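Apc35852 (Geobacillus stearothermophilus, PDB 1U9C) is of unknown function but belongs to the DJ-1/PfpI family, whose members include chaperones, proteases and related enzymes with a reactive cysteine. Local coordinates at residues 36-41 with 215-220; 80-85 with 108-113; 152-157 with 182-187. One frame throughout, in Å; residues are numbered along the deposited sequence.

Contact 1: residues 36-41 with 215-220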
ATOM      1  N   LEU A  36       8.803  -9.984   4.067  1.00 21.41           N
ATOM      2  CA  LEU A  36       9.364 -11.120   4.809  1.00 22.08           C
ATOM      3  C   LEU A  36       8.245 -12.121   5.134  1.00 22.53           C
ATOM      4  O   LEU A  36       8.450 -13.349   5.020  1.00 22.39           O
ATOM      5  CB  LEU A  36      10.040 -10.629   6.113  1.00 23.66           C
ATOM      6  CG  LEU A  36      10.611 -11.648   7.099  1.00 27.11           C
ATOM      7  CD1 LEU A  36      11.729 -12.395   6.412  1.00 30.22           C
ATOM      8  CD2 LEU A  36      11.089 -11.045   8.407  1.00 27.82           C
ATOM      9  N   VAL A  37       7.065 -11.678   5.597  1.00 21.68           N
ATOM     10  CA  VAL A  37       5.929 -12.561   5.841  1.00 21.32           C
ATOM     11  C   VAL A  37       5.608 -13.380   4.607  1.00 22.63           C
ATOM     12  O   VAL A  37       5.450 -14.630   4.674  1.00 22.92           O
ATOM     13  CB  VAL A  37       4.664 -11.751   6.327  1.00 22.02           C
ATOM     14  CG1 VAL A  37       3.358 -12.610   6.278  1.00 23.93           C
ATOM     15  CG2 VAL A  37       4.867 -11.173   7.732  1.00 22.90           C
ATOM     16  N   PHE A  38       5.497 -12.715   3.450  1.00 20.94           N
ATOM     17  CA  PHE A  38       5.153 -13.431   2.224  1.00 21.51           C
ATOM     18  C   PHE A  38       6.246 -14.405   1.771  1.00 22.65           C
ATOM     19  O   PHE A  38       5.953 -15.529   1.355  1.00 22.28           O
ATOM     20  CB  PHE A  38       4.807 -12.424   1.111  1.00 20.94           C
ATOM     21  CG  PHE A  38       3.647 -11.513   1.428  1.00 20.38           C
ATOM     22  CD1 PHE A  38       2.568 -11.911   2.191  1.00 21.29           C
ATOM     23  CD2 PHE A  38       3.651 -10.218   0.942  1.00 21.01           C
ATOM     24  CE1 PHE A  38       1.533 -11.065   2.467  1.00 20.16           C
ATOM     25  CE2 PHE A  38       2.606  -9.381   1.227  1.00 19.57           C
ATOM     26  CZ  PHE A  38       1.552  -9.809   1.986  1.00 21.40           C
ATOM     27  N   GLN A  39       7.498 -13.981   1.866  1.00 23.65           N
ATOM     28  CA  GLN A  39       8.605 -14.900   1.557  1.00 25.35           C
ATOM     29  C   GLN A  39       8.574 -16.113   2.492  1.00 25.79           C
ATOM     30  O   GLN A  39       8.777 -17.252   1.985  1.00 27.68           O
ATOM     31  CB  GLN A  39       9.943 -14.146   1.672  1.00 26.73           C
ATOM     32  CG  GLN A  39      10.165 -13.167   0.583  1.00 29.37           C
ATOM     33  CD  GLN A  39      10.312 -13.831  -0.747  1.00 36.79           C
ATOM     34  OE1 GLN A  39       9.588 -13.553  -1.698  1.00 37.23           O
ATOM     35  NE2 GLN A  39      11.200 -14.798  -0.792  1.00 40.38           N
ATOM     36  N   GLU A  40       8.303 -15.936   3.802  1.00 24.00           N
ATOM     37  CA  GLU A  40       8.248 -17.074   4.801  1.00 25.17           C
ATOM     38  C   GLU A  40       7.177 -18.057   4.427  1.00 25.09           C
ATOM     39  O   GLU A  40       7.282 -19.256   4.729  1.00 25.18           O
ATOM     40  CB  GLU A  40       7.940 -16.522   6.214  1.00 25.27           C
ATOM     41  CG  GLU A  40       9.104 -15.845   6.936  1.00 30.43           C
ATOM     42  CD  GLU A  40       8.716 -15.030   8.190  1.00 31.23           C
ATOM     43  OE1 GLU A  40       7.538 -14.643   8.447  1.00 37.72           O
ATOM     44  OE2 GLU A  40       9.629 -14.707   8.982  1.00 41.30           O
ATOM     45  N   LYS A  41       6.089 -17.608   3.855  1.00 24.01           N
ATOM     46  CA  LYS A  41       5.022 -18.480   3.467  1.00 23.85           C
ATOM     47  C   LYS A  41       5.312 -19.193   2.159  1.00 23.52           C
ATOM     48  O   LYS A  41       4.520 -20.057   1.733  1.00 25.45           O
ATOM     49  CB  LYS A  41       3.712 -17.699   3.272  1.00 25.07           C
ATOM     50  CG  LYS A  41       3.010 -17.296   4.517  1.00 29.71           C
ATOM     51  CD  LYS A  41       2.519 -18.497   5.366  1.00 31.96           C
ATOM     52  CE  LYS A  41       1.445 -19.338   4.738  1.00 36.71           C
ATOM     53  NZ  LYS A  41       0.984 -20.422   5.704  1.00 36.47           N
ATOM     54  N   LYS A 215      -3.454 -10.732   7.417  1.00 21.01           N
ATOM     55  CA  LYS A 215      -4.769 -10.829   6.804  1.00 21.43           C
ATOM     56  C   LYS A 215      -4.721 -11.297   5.352  1.00 19.88           C
ATOM     57  O   LYS A 215      -5.579 -12.047   4.908  1.00 20.46           O
ATOM     58  CB  LYS A 215      -5.579  -9.513   6.919  1.00 21.75           C
ATOM     59  CG  LYS A 215      -6.154  -9.232   8.331  1.00 24.06           C
ATOM     60  CD  LYS A 215      -6.764  -7.821   8.478  1.00 22.63           C
ATOM     61  CE  LYS A 215      -7.495  -7.641   9.807  1.00 24.69           C
ATOM     62  NZ  LYS A 215      -6.567  -7.612  10.995  1.00 22.79           N
ATOM     63  N   VAL A 216      -3.709 -10.811   4.612  1.00 19.98           N
ATOM     64  CA  VAL A 216      -3.494 -11.265   3.226  1.00 19.54           C
ATOM     65  C   VAL A 216      -3.225 -12.738   3.222  1.00 19.23           C
ATOM     66  O   VAL A 216      -3.802 -13.473   2.441  1.00 19.32           O
ATOM     67  CB  VAL A 216      -2.407 -10.437   2.539  1.00 20.40           C
ATOM     68  CG1 VAL A 216      -2.071 -10.991   1.189  1.00 20.49           C
ATOM     69  CG2 VAL A 216      -2.862  -8.973   2.454  1.00 20.51           C
ATOM     70  N   VAL A 217      -2.340 -13.191   4.089  1.00 19.26           N
ATOM     71  CA  VAL A 217      -2.012 -14.611   4.169  1.00 19.59           C
ATOM     72  C   VAL A 217      -3.265 -15.448   4.447  1.00 18.70           C
ATOM     73  O   VAL A 217      -3.505 -16.438   3.799  1.00 19.42           O
ATOM     74  CB  VAL A 217      -0.919 -14.895   5.288  1.00 19.84           C
ATOM     75  CG1 VAL A 217      -0.773 -16.378   5.569  1.00 21.05           C
ATOM     76  CG2 VAL A 217       0.409 -14.282   4.898  1.00 21.48           C
ATOM     77  N   ALA A 218      -4.092 -14.988   5.394  1.00 20.52           N
ATOM     78  CA  ALA A 218      -5.312 -15.729   5.719  1.00 20.10           C
ATOM     79  C   ALA A 218      -6.247 -15.817   4.524  1.00 20.19           C
ATOM     80  O   ALA A 218      -6.755 -16.892   4.206  1.00 19.40           O
ATOM     81  CB  ALA A 218      -6.084 -15.058   6.865  1.00 20.94           C
ATOM     82  N   ALA A 219      -6.449 -14.677   3.834  1.00 18.78           N
ATOM     83  CA  ALA A 219      -7.280 -14.697   2.634  1.00 19.62           C
ATOM     84  C   ALA A 219      -6.722 -15.615   1.537  1.00 19.90           C
ATOM     85  O   ALA A 219      -7.487 -16.320   0.862  1.00 21.23           O
ATOM     86  CB  ALA A 219      -7.459 -13.303   2.106  1.00 19.94           C
ATOM     87  N   LEU A 220      -5.396 -15.656   1.344  1.00 18.88           N
ATOM     88  CA  LEU A 220      -4.806 -16.552   0.361  1.00 20.22           C
ATOM     89  C   LEU A 220      -4.926 -18.020   0.774  1.00 20.14           C
ATOM     90  O   LEU A 220      -5.185 -18.906  -0.047  1.00 20.38           O
ATOM     91  CB  LEU A 220      -3.347 -16.138   0.144  1.00 20.45           C
ATOM     92  CG  LEU A 220      -3.158 -14.834  -0.600  1.00 22.90           C
ATOM     93  CD1 LEU A 220      -1.701 -14.458  -0.573  1.00 26.76           C
ATOM     94  CD2 LEU A 220      -3.608 -14.982  -2.031  1.00 24.88           C
TER

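Contact 2: residues 80-85 with 108-113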
ATOM      1  N   ALA A  80      11.066  -3.726 -10.386  1.00 20.25           N
ATOM      2  CA  ALA A  80      10.433  -3.715 -11.699  1.00 20.43           C
ATOM      3  C   ALA A  80       9.596  -2.455 -11.865  1.00 20.63           C
ATOM      4  O   ALA A  80       9.034  -1.951 -10.906  1.00 22.38           O
ATOM      5  CB  ALA A  80       9.568  -4.939 -11.858  1.00 20.90           C
ATOM      6  N   ARG A  81       9.459  -1.957 -13.087  1.00 20.45           N
ATOM      7  CA  ARG A  81       8.591  -0.856 -13.357  1.00 20.29           C
ATOM      8  C   ARG A  81       7.190  -1.382 -13.559  1.00 20.63           C
ATOM      9  O   ARG A  81       6.944  -2.177 -14.459  1.00 20.99           O
ATOM     10  CB  ARG A  81       9.069  -0.162 -14.611  1.00 20.62           C
ATOM     11  CG  ARG A  81       8.274   1.037 -15.002  1.00 20.51           C
ATOM     12  CD  ARG A  81       8.915   1.829 -16.142  1.00 23.81           C
ATOM     13  NE  ARG A  81       9.141   1.051 -17.352  1.00 26.46           N
ATOM     14  CZ  ARG A  81       8.291   0.984 -18.376  1.00 29.44           C
ATOM     15  NH1 ARG A  81       7.158   1.666 -18.357  1.00 31.41           N
ATOM     16  NH2 ARG A  81       8.582   0.252 -19.459  1.00 28.06           N
ATOM     17  N   LEU A  82       6.222  -0.894 -12.800  1.00 20.38           N
ATOM     18  CA  LEU A  82       4.877  -1.391 -12.899  1.00 20.50           C
ATOM     19  C   LEU A  82       4.369  -1.250 -14.339  1.00 21.71           C
ATOM     20  O   LEU A  82       4.494  -0.218 -14.934  1.00 21.92           O
ATOM     21  CB  LEU A  82       3.967  -0.576 -11.999  1.00 21.23           C
ATOM     22  CG  LEU A  82       2.523  -1.043 -11.876  1.00 20.72           C
ATOM     23  CD1 LEU A  82       2.462  -2.381 -11.248  1.00 22.14           C
ATOM     24  CD2 LEU A  82       1.711   0.018 -11.196  1.00 21.71           C
ATOM     25  N   SER A  83       3.694  -2.283 -14.800  1.00 20.95           N
ATOM     26  CA  SER A  83       3.097  -2.367 -16.173  1.00 21.52           C
ATOM     27  C   SER A  83       1.651  -2.776 -16.056  1.00 21.53           C
ATOM     28  O   SER A  83       1.239  -3.442 -15.132  1.00 21.91           O
ATOM     29  CB  SER A  83       3.851  -3.445 -16.955  1.00 24.83           C
ATOM     30  OG  SER A  83       3.260  -3.769 -18.171  1.00 28.63           O
ATOM     31  N   LYS A  84       0.874  -2.458 -17.107  1.00 22.25           N
ATOM     32  CA  LYS A  84      -0.476  -3.039 -17.216  1.00 23.59           C
ATOM     33  C   LYS A  84      -0.471  -4.563 -17.304  1.00 21.17           C
ATOM     34  O   LYS A  84      -1.418  -5.201 -16.866  1.00 22.86           O
ATOM     35  CB  LYS A  84      -1.251  -2.424 -18.358  1.00 23.89           C
ATOM     36  CG  LYS A  84      -1.539  -0.979 -18.135  1.00 24.75           C
ATOM     37  CD  LYS A  84      -2.502  -0.372 -19.168  1.00 26.71           C
ATOM     38  CE  LYS A  84      -2.757   1.114 -18.827  1.00 27.30           C
ATOM     39  NZ  LYS A  84      -3.340   1.864 -19.967  1.00 30.15           N
ATOM     40  N   ASP A  85       0.648  -5.151 -17.730  1.00 22.42           N
ATOM     41  CA  ASP A  85       0.811  -6.615 -17.710  1.00 23.61           C
ATOM     42  C   ASP A  85       0.677  -7.193 -16.280  1.00 23.00           C
ATOM     43  O   ASP A  85       0.302  -8.326 -16.061  1.00 24.50           O
ATOM     44  CB  ASP A  85       2.172  -7.027 -18.317  1.00 24.44           C
ATOM     45  CG  ASP A  85       2.286  -6.748 -19.789  1.00 31.41           C
ATOM     46  OD1 ASP A  85       1.241  -6.564 -20.437  1.00 32.97           O
ATOM     47  OD2 ASP A  85       3.392  -6.706 -20.374  1.00 36.38           O
ATOM     48  N   ASN A 108      -1.935   7.811 -10.963  1.00 19.84           N
ATOM     49  CA  ASN A 108      -1.168   6.980 -11.896  1.00 19.97           C
ATOM     50  C   ASN A 108      -2.104   6.055 -12.658  1.00 20.28           C
ATOM     51  O   ASN A 108      -2.761   5.208 -12.055  1.00 20.22           O
ATOM     52  CB  ASN A 108      -0.123   6.184 -11.161  1.00 20.33           C
ATOM     53  CG  ASN A 108       0.725   5.407 -12.084  1.00 21.50           C
ATOM     54  OD1 ASN A 108       0.279   4.377 -12.556  1.00 22.61           O
ATOM     55  ND2 ASN A 108       1.870   5.952 -12.510  1.00 19.55           N
ATOM     56  N   GLU A 109      -2.189   6.257 -13.959  1.00 21.62           N
ATOM     57  CA  GLU A 109      -3.134   5.468 -14.728  1.00 21.86           C
ATOM     58  C   GLU A 109      -2.840   3.980 -14.770  1.00 21.32           C
ATOM     59  O   GLU A 109      -3.779   3.185 -14.854  1.00 21.39           O
ATOM     60  CB  GLU A 109      -3.258   5.998 -16.158  1.00 24.15           C
ATOM     61  CG  GLU A 109      -1.980   5.897 -16.999  1.00 29.43           C
ATOM     62  CD  GLU A 109      -1.860   4.591 -17.774  0.50 31.79           C
ATOM     63  OE1 GLU A 109      -2.910   3.971 -18.073  0.50 32.30           O
ATOM     64  OE2 GLU A 109      -0.708   4.175 -18.064  0.50 33.22           O
ATOM     65  N   THR A 110      -1.573   3.612 -14.761  1.00 21.35           N
ATOM     66  CA  THR A 110      -1.177   2.185 -14.723  1.00 20.98           C
ATOM     67  C   THR A 110      -1.665   1.550 -13.443  1.00 20.03           C
ATOM     68  O   THR A 110      -2.295   0.491 -13.457  1.00 20.07           O
ATOM     69  CB  THR A 110       0.329   2.019 -14.833  1.00 20.94           C
ATOM     70  OG1 THR A 110       0.831   2.730 -16.014  1.00 27.93           O
ATOM     71  CG2 THR A 110       0.731   0.570 -14.960  1.00 22.56           C
ATOM     72  N   LEU A 111      -1.420   2.169 -12.311  1.00 20.29           N
ATOM     73  CA  LEU A 111      -1.867   1.595 -11.044  1.00 20.14           C
ATOM     74  C   LEU A 111      -3.397   1.541 -10.979  1.00 20.06           C
ATOM     75  O   LEU A 111      -3.944   0.583 -10.456  1.00 20.37           O
ATOM     76  CB  LEU A 111      -1.240   2.366  -9.855  1.00 20.77           C
ATOM     77  CG  LEU A 111      -1.628   1.871  -8.462  1.00 20.36           C
ATOM     78  CD1 LEU A 111      -1.160   0.466  -8.248  1.00 21.04           C
ATOM     79  CD2 LEU A 111      -1.000   2.801  -7.398  1.00 21.82           C
ATOM     80  N   GLN A 112      -4.080   2.572 -11.485  1.00 19.92           N
ATOM     81  CA  GLN A 112      -5.553   2.549 -11.491  1.00 20.09           C
ATOM     82  C   GLN A 112      -6.060   1.368 -12.304  1.00 20.79           C
ATOM     83  O   GLN A 112      -6.976   0.671 -11.893  1.00 21.71           O
ATOM     84  CB  GLN A 112      -6.116   3.841 -12.058  1.00 20.07           C
ATOM     85  CG  GLN A 112      -6.026   5.071 -11.134  1.00 21.68           C
ATOM     86  CD  GLN A 112      -6.387   6.333 -11.878  1.00 21.14           C
ATOM     87  OE1 GLN A 112      -6.909   6.287 -12.996  1.00 24.71           O
ATOM     88  NE2 GLN A 112      -6.046   7.457 -11.282  1.00 23.58           N
ATOM     89  N   TYR A 113      -5.434   1.142 -13.441  1.00 20.95           N
ATOM     90  CA  TYR A 113      -5.813   0.038 -14.301  1.00 21.40           C
ATOM     91  C   TYR A 113      -5.569  -1.319 -13.645  1.00 20.76           C
ATOM     92  O   TYR A 113      -6.404  -2.198 -13.646  1.00 21.38           O
ATOM     93  CB  TYR A 113      -5.008   0.116 -15.592  1.00 23.25           C
ATOM     94  CG  TYR A 113      -5.378  -0.999 -16.523  1.00 24.82           C
ATOM     95  CD1 TYR A 113      -6.425  -0.849 -17.420  1.00 26.66           C
ATOM     96  CD2 TYR A 113      -4.683  -2.180 -16.530  1.00 26.01           C
ATOM     97  CE1 TYR A 113      -6.777  -1.878 -18.283  1.00 29.03           C
ATOM     98  CE2 TYR A 113      -5.045  -3.222 -17.364  1.00 26.64           C
ATOM     99  CZ  TYR A 113      -6.080  -3.055 -18.248  1.00 26.96           C
ATOM    100  OH  TYR A 113      -6.416  -4.100 -19.098  1.00 30.16           O
TER

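Contact 3: residues 152-157 with 182-187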
ATOM      1  N   VAL A 152     -12.808   0.400   5.541  1.00 21.77           N
ATOM      2  CA  VAL A 152     -11.387   0.620   5.317  1.00 22.99           C
ATOM      3  C   VAL A 152     -10.784   1.468   6.394  1.00 22.40           C
ATOM      4  O   VAL A 152     -11.502   2.229   7.093  1.00 23.80           O
ATOM      5  CB  VAL A 152     -11.096   1.291   4.003  1.00 23.11           C
ATOM      6  CG1 VAL A 152     -11.731   0.594   2.858  1.00 24.92           C
ATOM      7  CG2 VAL A 152     -11.464   2.777   4.018  1.00 25.88           C
ATOM      8  N   THR A 153      -9.465   1.384   6.476  1.00 22.06           N
ATOM      9  CA  THR A 153      -8.669   2.296   7.266  1.00 22.04           C
ATOM     10  C   THR A 153      -7.519   2.839   6.460  1.00 22.37           C
ATOM     11  O   THR A 153      -7.243   2.375   5.354  1.00 22.27           O
ATOM     12  CB  THR A 153      -8.224   1.621   8.566  1.00 23.00           C
ATOM     13  OG1 THR A 153      -7.720   2.580   9.498  1.00 22.75           O
ATOM     14  CG2 THR A 153      -7.114   0.608   8.386  1.00 21.84           C
ATOM     15  N   SER A 154      -6.842   3.831   7.029  1.00 21.97           N
ATOM     16  CA  SER A 154      -5.650   4.432   6.435  1.00 22.38           C
ATOM     17  C   SER A 154      -5.020   5.292   7.485  1.00 21.47           C
ATOM     18  O   SER A 154      -5.592   5.508   8.540  1.00 22.33           O
ATOM     19  CB  SER A 154      -5.933   5.294   5.209  1.00 22.04           C
ATOM     20  OG  SER A 154      -6.613   6.527   5.524  1.00 22.60           O
ATOM     21  N   PHE A 155      -3.912   5.937   7.121  1.00 23.30           N
ATOM     22  CA  PHE A 155      -3.345   6.992   7.933  1.00 23.56           C
ATOM     23  C   PHE A 155      -4.444   8.015   8.148  1.00 23.45           C
ATOM     24  O   PHE A 155      -5.117   8.429   7.225  1.00 23.11           O
ATOM     25  CB  PHE A 155      -2.219   7.653   7.188  1.00 24.05           C
ATOM     26  CG  PHE A 155      -1.227   8.342   8.053  1.00 26.28           C
ATOM     27  CD1 PHE A 155      -0.350   7.627   8.812  1.00 29.95           C
ATOM     28  CD2 PHE A 155      -1.107   9.712   8.014  1.00 25.33           C
ATOM     29  CE1 PHE A 155       0.611   8.269   9.540  1.00 32.36           C
ATOM     30  CE2 PHE A 155      -0.137  10.351   8.743  1.00 27.59           C
ATOM     31  CZ  PHE A 155       0.718   9.633   9.485  1.00 25.75           C
ATOM     32  N   THR A 156      -4.642   8.388   9.392  1.00 23.27           N
ATOM     33  CA  THR A 156      -5.782   9.230   9.716  1.00 23.84           C
ATOM     34  C   THR A 156      -5.445  10.686   9.567  1.00 23.04           C
ATOM     35  O   THR A 156      -4.280  11.082   9.629  1.00 24.59           O
ATOM     36  CB  THR A 156      -6.274   8.967  11.153  1.00 24.44           C
ATOM     37  OG1 THR A 156      -5.237   9.256  12.100  1.00 25.07           O
ATOM     38  CG2 THR A 156      -6.689   7.523  11.375  1.00 25.34           C
ATOM     39  N   ASP A 157      -6.495  11.483   9.426  1.00 24.13           N
ATOM     40  CA  ASP A 157      -6.329  12.930   9.362  1.00 23.95           C
ATOM     41  C   ASP A 157      -5.692  13.449  10.627  1.00 24.73           C
ATOM     42  O   ASP A 157      -4.901  14.377  10.568  1.00 23.74           O
ATOM     43  CB  ASP A 157      -7.640  13.639   9.169  1.00 24.79           C
ATOM     44  CG  ASP A 157      -8.288  13.350   7.841  1.00 24.35           C
ATOM     45  OD1 ASP A 157      -7.653  12.781   6.927  1.00 26.68           O
ATOM     46  OD2 ASP A 157      -9.476  13.712   7.637  1.00 26.50           O
ATOM     47  N   ALA A 182     -16.286   5.241   1.181  1.00 25.11           N
ATOM     48  CA  ALA A 182     -15.825   4.252   2.155  1.00 24.41           C
ATOM     49  C   ALA A 182     -16.401   4.502   3.544  1.00 24.62           C
ATOM     50  O   ALA A 182     -16.689   5.650   3.926  1.00 24.21           O
ATOM     51  CB  ALA A 182     -14.308   4.248   2.213  1.00 24.04           C
ATOM     52  N   ASN A 183     -16.609   3.404   4.265  1.00 24.33           N
ATOM     53  CA  ASN A 183     -16.952   3.436   5.686  1.00 24.79           C
ATOM     54  C   ASN A 183     -15.658   3.315   6.444  1.00 25.53           C
ATOM     55  O   ASN A 183     -15.088   2.221   6.547  1.00 25.50           O
ATOM     56  CB  ASN A 183     -17.901   2.294   6.043  1.00 25.23           C
ATOM     57  CG  ASN A 183     -19.219   2.449   5.370  1.00 24.26           C
ATOM     58  OD1 ASN A 183     -19.777   3.543   5.341  1.00 24.53           O
ATOM     59  ND2 ASN A 183     -19.728   1.366   4.793  1.00 26.66           N
ATOM     60  N   PHE A 184     -15.179   4.443   6.935  1.00 25.40           N
ATOM     61  CA  PHE A 184     -13.857   4.543   7.499  1.00 26.21           C
ATOM     62  C   PHE A 184     -13.895   4.145   8.958  1.00 26.48           C
ATOM     63  O   PHE A 184     -14.840   4.473   9.689  1.00 28.46           O
ATOM     64  CB  PHE A 184     -13.322   5.971   7.352  1.00 25.00           C
ATOM     65  CG  PHE A 184     -11.856   6.094   7.632  1.00 25.07           C
ATOM     66  CD1 PHE A 184     -10.916   5.899   6.629  1.00 24.76           C
ATOM     67  CD2 PHE A 184     -11.411   6.313   8.916  1.00 25.32           C
ATOM     68  CE1 PHE A 184      -9.553   5.992   6.908  1.00 24.18           C
ATOM     69  CE2 PHE A 184     -10.069   6.379   9.195  1.00 24.97           C
ATOM     70  CZ  PHE A 184      -9.137   6.222   8.189  1.00 23.60           C
ATOM     71  N   VAL A 185     -12.847   3.453   9.373  1.00 26.95           N
ATOM     72  CA  VAL A 185     -12.699   3.022  10.739  1.00 26.63           C
ATOM     73  C   VAL A 185     -11.212   3.070  11.083  1.00 27.34           C
ATOM     74  O   VAL A 185     -10.328   3.049  10.196  1.00 25.90           O
ATOM     75  CB  VAL A 185     -13.322   1.623  10.918  1.00 27.91           C
ATOM     76  CG1 VAL A 185     -12.479   0.566  10.243  1.00 27.46           C
ATOM     77  CG2 VAL A 185     -13.609   1.324  12.389  1.00 28.82           C
ATOM     78  N   ARG A 186     -10.930   3.200  12.371  1.00 27.01           N
ATOM     79  CA  ARG A 186      -9.573   3.325  12.830  1.00 27.41           C
ATOM     80  C   ARG A 186      -9.427   2.918  14.270  1.00 26.72           C
ATOM     81  O   ARG A 186     -10.415   2.641  14.949  1.00 26.79           O
ATOM     82  CB  ARG A 186      -9.116   4.774  12.635  1.00 26.76           C
ATOM     83  CG  ARG A 186     -10.212   5.768  13.026  1.00 29.53           C
ATOM     84  CD  ARG A 186      -9.696   7.072  13.411  1.00 30.93           C
ATOM     85  NE  ARG A 186      -8.685   6.977  14.454  1.00 32.80           N
ATOM     86  CZ  ARG A 186      -7.983   8.020  14.882  1.00 32.59           C
ATOM     87  NH1 ARG A 186      -8.179   9.225  14.355  1.00 36.35           N
ATOM     88  NH2 ARG A 186      -7.064   7.851  15.824  1.00 34.79           N
ATOM     89  N   GLY A 187      -8.185   2.873  14.723  1.00 26.54           N
ATOM     90  CA  GLY A 187      -7.840   2.636  16.099  1.00 27.57           C
ATOM     91  C   GLY A 187      -7.052   3.837  16.596  1.00 27.81           C
ATOM     92  O   GLY A 187      -6.882   4.856  15.891  1.00 27.48           O
TER

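Contact 1: residues 36-41 with 215-220
Val217 is the bump of this contact, fitting into a hollow lined by Val37, Phe38 and Lys41 at the end of the segment 36-41. The two helices, 28-40 and 209-221, lie side by side on one face of the central sheet in the alpha/beta fold of the DJ-1/PfpI family: Phe38 also rests on Val45 of strand 44-49, and Val216 on Ala126 of strand 124-127. Their local axes come within 10.8 Å at a crossing angle of -31°, and side chains from both segments bridge that gap. Val217 CG2 lies 3.7 Å from Val37 CG1 and 4.0 Å from Lys41 CG. The same methyl stands at the edge of the Phe38 ring, near its plane. Two valines suit the middle because each offers a short fork of two methyls, fixed by its beta branch, that meets its neighbour across the interface. Phe38, longer and flat, extends across to the neighbouring helix on the side nearer the sheet, where its CE1 lies 3.8 Å from Val216 CG1, the two side chains crossing at about a right angle. Lys41 closes the exposed side. Its ammonium forms a salt bridge with Glu221, further along the partner helix, while its CG, CD and CE pack on Val217. Bends at chi2 (-64°) and chi3 (-66°) fold CD and CE over the second methyl of Val217, and Lys41 CE ends 3.8 Å from Val217 CG1.

Contact 2: residues 80-85 with 108-113
A capped helix start meets the turn that leaves an edge strand of the DJ-1/PfpI alpha/beta sheet: Leu82 and Lys84, just after strand 80-81, pack against Thr110, Leu111 and Tyr113 in the first turns of helix 109-120. Asn108 is the N-cap, and its OD1 takes the Leu111 N-H at 2.8 Å within the carbonyl plane; a short amide side chain suits this place because it can fold back on the N-H groups of a first turn, which have no carbonyl of an earlier helical turn to bond. On the other segment Ser83 OG accepts from Asp85 N at 3.0 Å, an ST turn that shapes the corner. Leu82 supplies the buried apolar part of the contact, its CD2 lying 4.0 Å from Leu111 CB. Thr110 presses its methyl on the backbone of the corner, with CG2 3.6 Å from Ser83 C, while its hydroxyl turns back to donate to Glu109 OE2 from above the carboxylate plane. Lys84 runs extended beyond CG and crosses Tyr113 at about a right angle, a long aliphatic chain matched to a broad ring. Its CD sits over one ring face, 4.0 Å from the Tyr113 centroid, in a CH-pi contact. Glu109, bent at chi2 (90°), brings its carboxylate to the chain's end, where Lys84 NZ meets Glu109 OE1 at 2.9 Å in a salt bridge whose hydrogen bond is weak.

Contact 3: residues 152-157 with 182-187
Thr153 OG1 donates to Val185 O at 2.7 Å, in the plane of that carbonyl, and so carries on through a side chain the pairing of a small parallel beta bridge in this DJ-1/PfpI domain. In the bridge Val152 grips the residues flanking Phe184: Val152 N donates to Asn183 O at 3.1 Å, and Val152 O accepts from Val185 N at 2.9 Å, nearly along the C=O axis. Val152 O also lies over one face of the Phe184 ring. Beta-branched valine suits the strand, and its CG2 packs 3.7 Å from Ala182 CB, where a small side chain fits. Phe184 has CG anti to the backbone N (chi1 -167°), and its ring meets the backbone of Thr153 and Ser154; Ser154 OG stands at the ring edge, 3.3 Å from Phe184 CE1. Beyond Ser154 the chain leads to Phe155, whose ring meets that of His130, the residue after Cys129 in sequence, which is oxidised to 3-sulfinoalanine. Thr156 caps helix 157-163, and its hydroxyl is bonded to Glu159. Arg186, paired with Glu158, holds Gly187 O through NE and NH2, and Thr156 CG2 packs 3.4 Å above the plane of the Arg186 guanidinium, toward its rim.

The three contacts lie in separate parts of one alpha/beta domain and do not touch. Contact 1 spans almost the whole chain, joining helix 28-40 to helix 209-221; contacts 2 and 3 are nested inside that loop, one after the other. Centre to centre, contact 1 is about 23 Å from each of the others, and contacts 2 and 3, on opposite sides of the chain's centre, are about 25 Å apart. Contact 2 ties the edge strand 80-81 of the seven-stranded sheet to helix 109-120, whereas contact 3 joins strands 151-152 and 183-184, a separate two-stranded parallel sheet. Early, middle and late parts of the sequence are thus fastened into one compact domain.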